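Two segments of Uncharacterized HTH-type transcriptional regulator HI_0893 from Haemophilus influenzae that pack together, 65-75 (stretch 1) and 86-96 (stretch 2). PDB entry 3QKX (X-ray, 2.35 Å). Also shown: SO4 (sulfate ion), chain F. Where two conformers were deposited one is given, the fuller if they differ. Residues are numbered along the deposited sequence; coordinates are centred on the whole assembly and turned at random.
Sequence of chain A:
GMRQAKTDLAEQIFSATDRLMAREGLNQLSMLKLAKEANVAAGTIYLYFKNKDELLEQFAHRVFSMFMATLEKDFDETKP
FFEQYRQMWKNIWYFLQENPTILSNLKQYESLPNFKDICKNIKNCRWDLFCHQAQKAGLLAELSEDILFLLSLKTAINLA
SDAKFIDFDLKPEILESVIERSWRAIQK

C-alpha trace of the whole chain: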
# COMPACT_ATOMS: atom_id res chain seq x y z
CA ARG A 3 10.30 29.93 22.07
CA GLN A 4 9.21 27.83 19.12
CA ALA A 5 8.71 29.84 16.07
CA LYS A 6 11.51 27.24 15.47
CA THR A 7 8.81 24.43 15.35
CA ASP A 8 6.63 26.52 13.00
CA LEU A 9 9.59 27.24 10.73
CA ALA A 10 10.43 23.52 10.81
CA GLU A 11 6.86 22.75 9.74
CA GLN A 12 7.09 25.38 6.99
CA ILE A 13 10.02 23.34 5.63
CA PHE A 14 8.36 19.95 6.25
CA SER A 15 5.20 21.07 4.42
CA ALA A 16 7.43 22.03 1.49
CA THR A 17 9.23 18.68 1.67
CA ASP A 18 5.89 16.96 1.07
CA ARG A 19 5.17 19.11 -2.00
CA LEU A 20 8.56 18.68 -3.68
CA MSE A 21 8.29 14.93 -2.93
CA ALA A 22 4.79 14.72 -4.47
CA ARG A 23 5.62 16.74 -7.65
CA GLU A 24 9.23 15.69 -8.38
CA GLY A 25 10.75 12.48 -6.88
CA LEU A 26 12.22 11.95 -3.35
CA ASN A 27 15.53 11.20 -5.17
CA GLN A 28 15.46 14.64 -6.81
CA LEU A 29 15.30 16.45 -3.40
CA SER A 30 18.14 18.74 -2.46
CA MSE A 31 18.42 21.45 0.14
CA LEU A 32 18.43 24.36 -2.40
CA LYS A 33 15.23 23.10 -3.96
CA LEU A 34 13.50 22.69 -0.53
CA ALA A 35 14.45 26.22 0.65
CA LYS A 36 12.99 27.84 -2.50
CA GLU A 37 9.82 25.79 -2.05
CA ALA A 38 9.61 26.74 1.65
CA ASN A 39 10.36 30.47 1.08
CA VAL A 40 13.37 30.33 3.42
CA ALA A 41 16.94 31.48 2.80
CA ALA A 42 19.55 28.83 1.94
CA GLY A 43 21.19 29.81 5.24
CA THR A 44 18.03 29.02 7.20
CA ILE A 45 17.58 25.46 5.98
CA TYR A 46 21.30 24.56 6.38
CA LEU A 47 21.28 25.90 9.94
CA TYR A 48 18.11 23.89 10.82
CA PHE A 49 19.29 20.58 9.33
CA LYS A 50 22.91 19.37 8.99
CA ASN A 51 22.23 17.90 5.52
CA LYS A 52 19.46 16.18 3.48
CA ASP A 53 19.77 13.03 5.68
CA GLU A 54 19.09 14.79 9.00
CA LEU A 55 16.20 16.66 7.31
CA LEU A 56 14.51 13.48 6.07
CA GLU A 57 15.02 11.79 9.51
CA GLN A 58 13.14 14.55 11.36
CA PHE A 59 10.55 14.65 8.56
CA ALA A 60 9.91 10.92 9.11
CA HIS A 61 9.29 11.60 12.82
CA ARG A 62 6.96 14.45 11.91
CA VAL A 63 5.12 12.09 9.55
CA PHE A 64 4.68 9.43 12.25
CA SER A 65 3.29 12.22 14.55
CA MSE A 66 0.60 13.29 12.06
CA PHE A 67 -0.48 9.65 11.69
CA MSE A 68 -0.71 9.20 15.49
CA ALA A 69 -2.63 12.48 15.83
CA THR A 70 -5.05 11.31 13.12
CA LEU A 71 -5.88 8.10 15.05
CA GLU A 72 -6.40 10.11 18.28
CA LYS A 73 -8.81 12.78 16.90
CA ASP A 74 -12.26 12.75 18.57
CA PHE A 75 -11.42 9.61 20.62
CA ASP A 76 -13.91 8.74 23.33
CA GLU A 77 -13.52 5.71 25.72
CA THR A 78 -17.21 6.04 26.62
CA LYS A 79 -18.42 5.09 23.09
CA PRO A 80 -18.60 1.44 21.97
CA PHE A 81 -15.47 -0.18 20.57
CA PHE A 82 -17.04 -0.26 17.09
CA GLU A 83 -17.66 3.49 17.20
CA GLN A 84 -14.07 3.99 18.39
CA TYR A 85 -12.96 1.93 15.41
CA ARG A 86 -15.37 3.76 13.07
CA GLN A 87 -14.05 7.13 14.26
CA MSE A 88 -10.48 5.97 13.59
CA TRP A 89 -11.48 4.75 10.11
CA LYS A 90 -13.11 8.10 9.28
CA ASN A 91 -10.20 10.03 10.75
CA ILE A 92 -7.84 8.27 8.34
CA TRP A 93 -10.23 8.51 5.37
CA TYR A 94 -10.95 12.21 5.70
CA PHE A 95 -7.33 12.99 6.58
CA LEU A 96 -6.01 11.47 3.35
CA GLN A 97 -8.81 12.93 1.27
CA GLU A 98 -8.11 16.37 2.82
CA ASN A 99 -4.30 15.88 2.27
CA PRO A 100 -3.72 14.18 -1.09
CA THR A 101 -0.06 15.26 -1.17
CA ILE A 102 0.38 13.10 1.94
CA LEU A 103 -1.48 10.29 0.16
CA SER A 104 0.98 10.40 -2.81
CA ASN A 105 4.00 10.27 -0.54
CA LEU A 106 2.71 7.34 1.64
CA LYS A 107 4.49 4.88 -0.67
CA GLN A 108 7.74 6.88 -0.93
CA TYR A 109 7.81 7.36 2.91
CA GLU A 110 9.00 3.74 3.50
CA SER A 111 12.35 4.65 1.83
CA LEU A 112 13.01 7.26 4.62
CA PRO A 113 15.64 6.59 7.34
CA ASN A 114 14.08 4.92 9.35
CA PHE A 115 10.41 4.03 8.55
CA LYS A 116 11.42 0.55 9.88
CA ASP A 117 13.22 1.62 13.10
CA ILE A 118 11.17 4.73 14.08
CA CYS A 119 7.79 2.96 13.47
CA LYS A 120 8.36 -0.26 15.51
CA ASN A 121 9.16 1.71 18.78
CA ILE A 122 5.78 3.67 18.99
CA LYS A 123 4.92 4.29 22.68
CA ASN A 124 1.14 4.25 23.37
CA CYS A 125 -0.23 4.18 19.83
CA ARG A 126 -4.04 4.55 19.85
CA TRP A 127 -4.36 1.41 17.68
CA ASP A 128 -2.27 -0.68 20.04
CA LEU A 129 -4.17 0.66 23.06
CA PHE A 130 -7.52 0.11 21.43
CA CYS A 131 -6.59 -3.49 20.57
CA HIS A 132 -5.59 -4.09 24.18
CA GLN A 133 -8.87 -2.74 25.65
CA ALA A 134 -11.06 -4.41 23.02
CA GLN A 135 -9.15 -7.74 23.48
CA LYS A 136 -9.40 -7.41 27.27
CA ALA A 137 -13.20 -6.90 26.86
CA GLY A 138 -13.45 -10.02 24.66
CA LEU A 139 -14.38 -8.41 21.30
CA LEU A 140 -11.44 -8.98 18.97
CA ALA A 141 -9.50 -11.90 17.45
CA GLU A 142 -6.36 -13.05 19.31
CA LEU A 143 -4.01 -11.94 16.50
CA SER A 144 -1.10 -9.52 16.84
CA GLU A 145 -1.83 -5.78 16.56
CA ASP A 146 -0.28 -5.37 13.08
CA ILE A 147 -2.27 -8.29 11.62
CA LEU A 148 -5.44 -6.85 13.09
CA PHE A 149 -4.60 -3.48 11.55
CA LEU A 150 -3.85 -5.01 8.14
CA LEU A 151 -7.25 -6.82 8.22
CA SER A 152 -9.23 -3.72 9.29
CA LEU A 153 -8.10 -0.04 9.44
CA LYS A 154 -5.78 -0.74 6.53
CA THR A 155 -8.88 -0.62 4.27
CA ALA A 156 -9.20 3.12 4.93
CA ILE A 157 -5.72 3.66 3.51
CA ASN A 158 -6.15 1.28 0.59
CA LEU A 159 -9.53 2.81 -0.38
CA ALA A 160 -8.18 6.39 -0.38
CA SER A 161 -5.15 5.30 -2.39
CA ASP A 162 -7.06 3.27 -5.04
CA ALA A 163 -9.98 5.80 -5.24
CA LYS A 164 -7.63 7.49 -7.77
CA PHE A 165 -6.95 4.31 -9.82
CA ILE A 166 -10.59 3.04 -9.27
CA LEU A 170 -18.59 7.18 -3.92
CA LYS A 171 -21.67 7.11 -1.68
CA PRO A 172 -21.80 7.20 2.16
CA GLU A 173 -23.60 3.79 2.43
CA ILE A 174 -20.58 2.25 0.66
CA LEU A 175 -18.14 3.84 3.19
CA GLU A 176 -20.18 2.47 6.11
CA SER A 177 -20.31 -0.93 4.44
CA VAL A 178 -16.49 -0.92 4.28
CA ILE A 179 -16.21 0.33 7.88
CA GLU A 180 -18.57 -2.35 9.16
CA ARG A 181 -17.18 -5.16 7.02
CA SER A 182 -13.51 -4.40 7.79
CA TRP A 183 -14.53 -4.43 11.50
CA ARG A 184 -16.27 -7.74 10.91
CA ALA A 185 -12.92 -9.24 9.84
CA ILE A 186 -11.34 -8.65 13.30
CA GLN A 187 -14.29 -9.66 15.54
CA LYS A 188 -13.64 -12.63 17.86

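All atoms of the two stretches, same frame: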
# COMPACT_ATOMS: atom_id res chain seq x y z
N SER A 65 4.12 11.39 13.64
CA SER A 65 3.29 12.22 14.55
C SER A 65 1.92 12.57 13.98
O SER A 65 0.92 12.53 14.71
CB SER A 65 4.01 13.54 14.92
OG SER A 65 5.10 13.30 15.79
N MSE A 66 1.87 12.97 12.71
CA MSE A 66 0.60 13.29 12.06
C MSE A 66 -0.31 12.05 12.00
O MSE A 66 -1.53 12.15 12.19
CB MSE A 66 0.82 13.80 10.64
CG MSE A 66 1.56 15.11 10.54
SE MSE A 66 1.50 15.78 8.71
CE MSE A 66 0.43 17.39 9.05
N PHE A 67 0.28 10.89 11.71
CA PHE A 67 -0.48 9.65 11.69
C PHE A 67 -1.05 9.36 13.08
O PHE A 67 -2.23 9.09 13.20
CB PHE A 67 0.38 8.46 11.22
CG PHE A 67 0.85 8.53 9.76
CD1 PHE A 67 0.35 9.48 8.84
CD2 PHE A 67 1.75 7.56 9.28
CE1 PHE A 67 0.78 9.48 7.50
CE2 PHE A 67 2.19 7.56 7.94
CZ PHE A 67 1.70 8.52 7.06
N MSE A 68 -0.23 9.45 14.12
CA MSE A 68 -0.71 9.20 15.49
C MSE A 68 -1.80 10.19 15.89
O MSE A 68 -2.78 9.81 16.53
CB MSE A 68 0.45 9.28 16.50
CG MSE A 68 1.60 8.33 16.24
SE MSE A 68 1.04 6.49 16.29
CE MSE A 68 1.80 6.20 18.06
N ALA A 69 -1.64 11.45 15.50
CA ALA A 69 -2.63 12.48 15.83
C ALA A 69 -3.95 12.22 15.11
O ALA A 69 -5.02 12.52 15.64
CB ALA A 69 -2.09 13.87 15.49
N THR A 70 -3.86 11.64 13.91
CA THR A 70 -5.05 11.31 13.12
C THR A 70 -5.88 10.20 13.78
O THR A 70 -7.10 10.31 13.88
CB THR A 70 -4.63 10.94 11.67
OG1 THR A 70 -4.01 12.09 11.08
CG2 THR A 70 -5.83 10.49 10.81
N LEU A 71 -5.21 9.16 14.29
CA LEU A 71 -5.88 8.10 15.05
C LEU A 71 -6.54 8.62 16.34
O LEU A 71 -7.59 8.14 16.74
CB LEU A 71 -4.88 6.99 15.40
CG LEU A 71 -4.26 6.09 14.32
CD1 LEU A 71 -3.38 5.00 14.97
CD2 LEU A 71 -5.31 5.43 13.46
N GLU A 72 -5.91 9.60 16.99
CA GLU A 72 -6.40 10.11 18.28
C GLU A 72 -7.64 11.04 18.19
O GLU A 72 -8.43 11.09 19.15
CB GLU A 72 -5.26 10.82 19.04
CG GLU A 72 -4.25 9.81 19.61
CD GLU A 72 -2.86 10.39 19.99
OE1 GLU A 72 -2.54 11.58 19.67
OE2 GLU A 72 -2.09 9.61 20.61
N LYS A 73 -7.80 11.72 17.05
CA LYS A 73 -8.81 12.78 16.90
C LYS A 73 -10.19 12.28 17.26
O LYS A 73 -10.62 11.26 16.76
CB LYS A 73 -8.82 13.34 15.43
CG LYS A 73 -10.01 14.32 15.05
CD LYS A 73 -10.06 14.63 13.53
N ASP A 74 -10.87 13.03 18.13
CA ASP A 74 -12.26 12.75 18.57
C ASP A 74 -12.44 11.40 19.28
O ASP A 74 -13.55 10.86 19.30
CB ASP A 74 -13.25 12.87 17.38
CG ASP A 74 -13.29 14.27 16.78
OD1 ASP A 74 -12.50 15.13 17.19
OD2 ASP A 74 -14.14 14.51 15.90
N PHE A 75 -11.37 10.90 19.91
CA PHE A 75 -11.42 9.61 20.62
C PHE A 75 -12.20 9.73 21.92
O PHE A 75 -12.08 10.70 22.63
CB PHE A 75 -10.01 9.09 20.92
CG PHE A 75 -10.00 7.89 21.80
CD1 PHE A 75 -10.41 6.66 21.31
CD2 PHE A 75 -9.62 7.99 23.13
CE1 PHE A 75 -10.41 5.54 22.13
CE2 PHE A 75 -9.63 6.88 23.96
CZ PHE A 75 -10.03 5.66 23.46
N ARG A 86 -14.78 2.98 14.15
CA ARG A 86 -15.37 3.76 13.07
C ARG A 86 -14.83 5.18 13.04
O ARG A 86 -14.53 5.68 11.98
CB ARG A 86 -16.89 3.77 13.23
CG ARG A 86 -17.65 4.63 12.25
CD ARG A 86 -19.09 4.21 12.20
NE ARG A 86 -19.89 5.16 11.46
CZ ARG A 86 -20.52 6.22 11.96
NH1 ARG A 86 -20.47 6.53 13.27
NH2 ARG A 86 -21.19 7.01 11.14
N GLN A 87 -14.68 5.80 14.19
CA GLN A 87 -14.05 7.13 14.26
C GLN A 87 -12.64 7.09 13.68
O GLN A 87 -12.27 7.96 12.92
CB GLN A 87 -13.98 7.61 15.70
CG GLN A 87 -13.45 9.05 15.90
CD GLN A 87 -14.38 10.06 15.28
OE1 GLN A 87 -15.49 10.23 15.75
NE2 GLN A 87 -13.96 10.69 14.20
N MSE A 88 -11.86 6.09 14.07
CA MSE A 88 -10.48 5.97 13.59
C MSE A 88 -10.46 5.76 12.08
O MSE A 88 -9.61 6.32 11.40
CB MSE A 88 -9.73 4.83 14.30
CG MSE A 88 -9.26 5.19 15.69
SE MSE A 88 -8.08 3.82 16.44
CE MSE A 88 -9.37 2.37 16.69
N TRP A 89 -11.38 4.96 11.56
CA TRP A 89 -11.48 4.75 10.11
C TRP A 89 -11.73 6.08 9.39
O TRP A 89 -11.04 6.42 8.45
CB TRP A 89 -12.61 3.77 9.78
CG TRP A 89 -12.47 3.15 8.44
CD1 TRP A 89 -11.95 1.93 8.16
CD2 TRP A 89 -12.87 3.71 7.19
NE1 TRP A 89 -11.97 1.70 6.81
CE2 TRP A 89 -12.51 2.79 6.19
CE3 TRP A 89 -13.47 4.92 6.81
CZ2 TRP A 89 -12.76 3.01 4.86
CZ3 TRP A 89 -13.69 5.15 5.50
CH2 TRP A 89 -13.34 4.19 4.52
N LYS A 90 -12.72 6.83 9.88
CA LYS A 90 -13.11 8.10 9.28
C LYS A 90 -12.01 9.13 9.41
O LYS A 90 -11.77 9.94 8.49
CB LYS A 90 -14.37 8.64 9.97
CG LYS A 90 -15.63 7.81 9.75
CD LYS A 90 -16.64 8.13 10.82
CE LYS A 90 -17.65 9.20 10.38
NZ LYS A 90 -18.63 9.52 11.46
N ASN A 91 -11.33 9.13 10.56
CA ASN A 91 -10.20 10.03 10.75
C ASN A 91 -9.17 9.82 9.65
O ASN A 91 -8.70 10.78 9.07
CB ASN A 91 -9.50 9.80 12.08
CG ASN A 91 -10.32 10.25 13.29
OD1 ASN A 91 -11.23 11.06 13.18
ND2 ASN A 91 -10.00 9.69 14.45
N ILE A 92 -8.83 8.56 9.36
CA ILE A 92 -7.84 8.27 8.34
C ILE A 92 -8.36 8.65 6.97
O ILE A 92 -7.63 9.25 6.18
CB ILE A 92 -7.45 6.77 8.32
CG1 ILE A 92 -6.75 6.38 9.61
CG2 ILE A 92 -6.53 6.47 7.15
CD1 ILE A 92 -6.36 4.86 9.66
N TRP A 93 -9.61 8.29 6.69
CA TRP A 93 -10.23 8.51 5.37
C TRP A 93 -10.27 9.98 5.03
O TRP A 93 -9.78 10.39 3.97
CB TRP A 93 -11.64 7.93 5.34
CG TRP A 93 -12.42 8.28 4.14
CD1 TRP A 93 -13.42 9.22 4.04
CD2 TRP A 93 -12.26 7.73 2.83
NE1 TRP A 93 -13.88 9.27 2.76
CE2 TRP A 93 -13.19 8.37 1.99
CE3 TRP A 93 -11.43 6.76 2.29
CZ2 TRP A 93 -13.31 8.08 0.66
CZ3 TRP A 93 -11.55 6.48 0.94
CH2 TRP A 93 -12.48 7.13 0.15
N TYR A 94 -10.84 10.77 5.92
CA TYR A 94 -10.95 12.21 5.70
C TYR A 94 -9.62 12.91 5.77
O TYR A 94 -9.47 13.95 5.16
CB TYR A 94 -11.94 12.85 6.68
CG TYR A 94 -13.36 12.43 6.44
CD1 TYR A 94 -14.01 12.76 5.24
CD2 TYR A 94 -14.07 11.72 7.40
CE1 TYR A 94 -15.32 12.36 5.01
CE2 TYR A 94 -15.37 11.31 7.18
CZ TYR A 94 -15.99 11.63 5.98
OH TYR A 94 -17.29 11.21 5.80
N PHE A 95 -8.65 12.37 6.51
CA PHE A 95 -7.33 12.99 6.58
C PHE A 95 -6.62 12.90 5.25
O PHE A 95 -6.02 13.90 4.79
CB PHE A 95 -6.47 12.35 7.66
CG PHE A 95 -5.04 12.83 7.64
CD1 PHE A 95 -4.71 14.05 8.19
CD2 PHE A 95 -4.03 12.04 7.10
CE1 PHE A 95 -3.40 14.49 8.19
CE2 PHE A 95 -2.72 12.48 7.11
CZ PHE A 95 -2.41 13.70 7.65
N LEU A 96 -6.67 11.71 4.63
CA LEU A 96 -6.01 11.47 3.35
C LEU A 96 -6.74 12.14 2.22
O LEU A 96 -6.09 12.63 1.31
CB LEU A 96 -5.87 9.99 3.06
CG LEU A 96 -4.91 9.24 3.99
CD1 LEU A 96 -5.05 7.73 3.84
CD2 LEU A 96 -3.46 9.67 3.74
S SO4 F . -22.41 9.59 13.23
O1 SO4 F . -21.42 9.92 14.26
O2 SO4 F . -22.91 8.22 13.40
O3 SO4 F . -21.78 9.74 11.91
O4 SO4 F . -23.55 10.49 13.30

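The contact joins the last turns of one helix, residues 65-72, to a second helix that runs the whole length of 86-96. The two run closer to antiparallel than parallel, with 133° between their N-to-C directions, and their axes approach to 8.4 Å. That spacing is short, and it fits the modest side chain at the center: Thr 70 lies nearest Asn 91, CA to CA 5.8 Å. Together the stretches bury 560 Å², and three residues, Thr 70, Phe 95 and Leu 71, cover the most.

Thr 70 points its CB toward the second helix and serves the contact with both branches. Its OG1 donates a hydrogen bond of 2.7 Å to Met 66 O, one turn back on its own helix, so the hydroxyl can be buried without going unpaired. The same OG1 sits over one face of the Phe 95 ring, 3.6 Å from Phe 95 CD1. The methyl packs against the partner helix, with Thr 70 CG2 3.4 Å from Asn 91 O and 3.9 Å from both Ile 92 N and Asn 91 CB. A beta-branched residue with one polar and one apolar arm suits this place, since it fills a narrow gap and pays for its own polar atom.

Phe 95, with chi1 in t, reaches toward the first helix from the opposite end of the contact to Asp 74. Besides taking Thr 70 on its face, the ring meets Met 66 at an oblique angle, Phe 95 CZ lying 4.4 Å from Met 66 CB. A flat, wide side chain can cover a full turn of the neighboring helix in this way, from Met 66 to Thr 70.

Leu 71 shows a different solution. Its CB points sideways, but with chi1 m and chi2 t the end of the side chain comes nearer, placing Leu 71 CD2 4.0 Å from Ile 92 CD1 and 4.4 Å from the selenium, SE, of Met 88, modeled as selenomethionine. These apolar side chains form a greasy patch beside the threonine, while Leu 71 O lies 3.5 Å from Met 88 CG.

Where the first helix ends, the contact turns polar. Lys 73 is the first residue to leave helical geometry, within a type II turn from Glu 72 to Phe 75, and its carbonyl is met by a side chain of the other helix: Asn 91 ND2 donates to Lys 73 O at 2.9 Å. The same ND2 is 3.0 Å from Thr 70 O, so the amide sits among the carbonyls of the helix end. Its other atom is also used, for Gln 87 NE2 donates to Asn 91 OD1 at 2.9 Å, one turn away, which helps hold the amide in place. Gln 87 in turn packs against the turn, its CD 3.7 Å from Asp 74 CB. Here the buried asparagine finds partners at both ends of its amide, which is what suits it to this place.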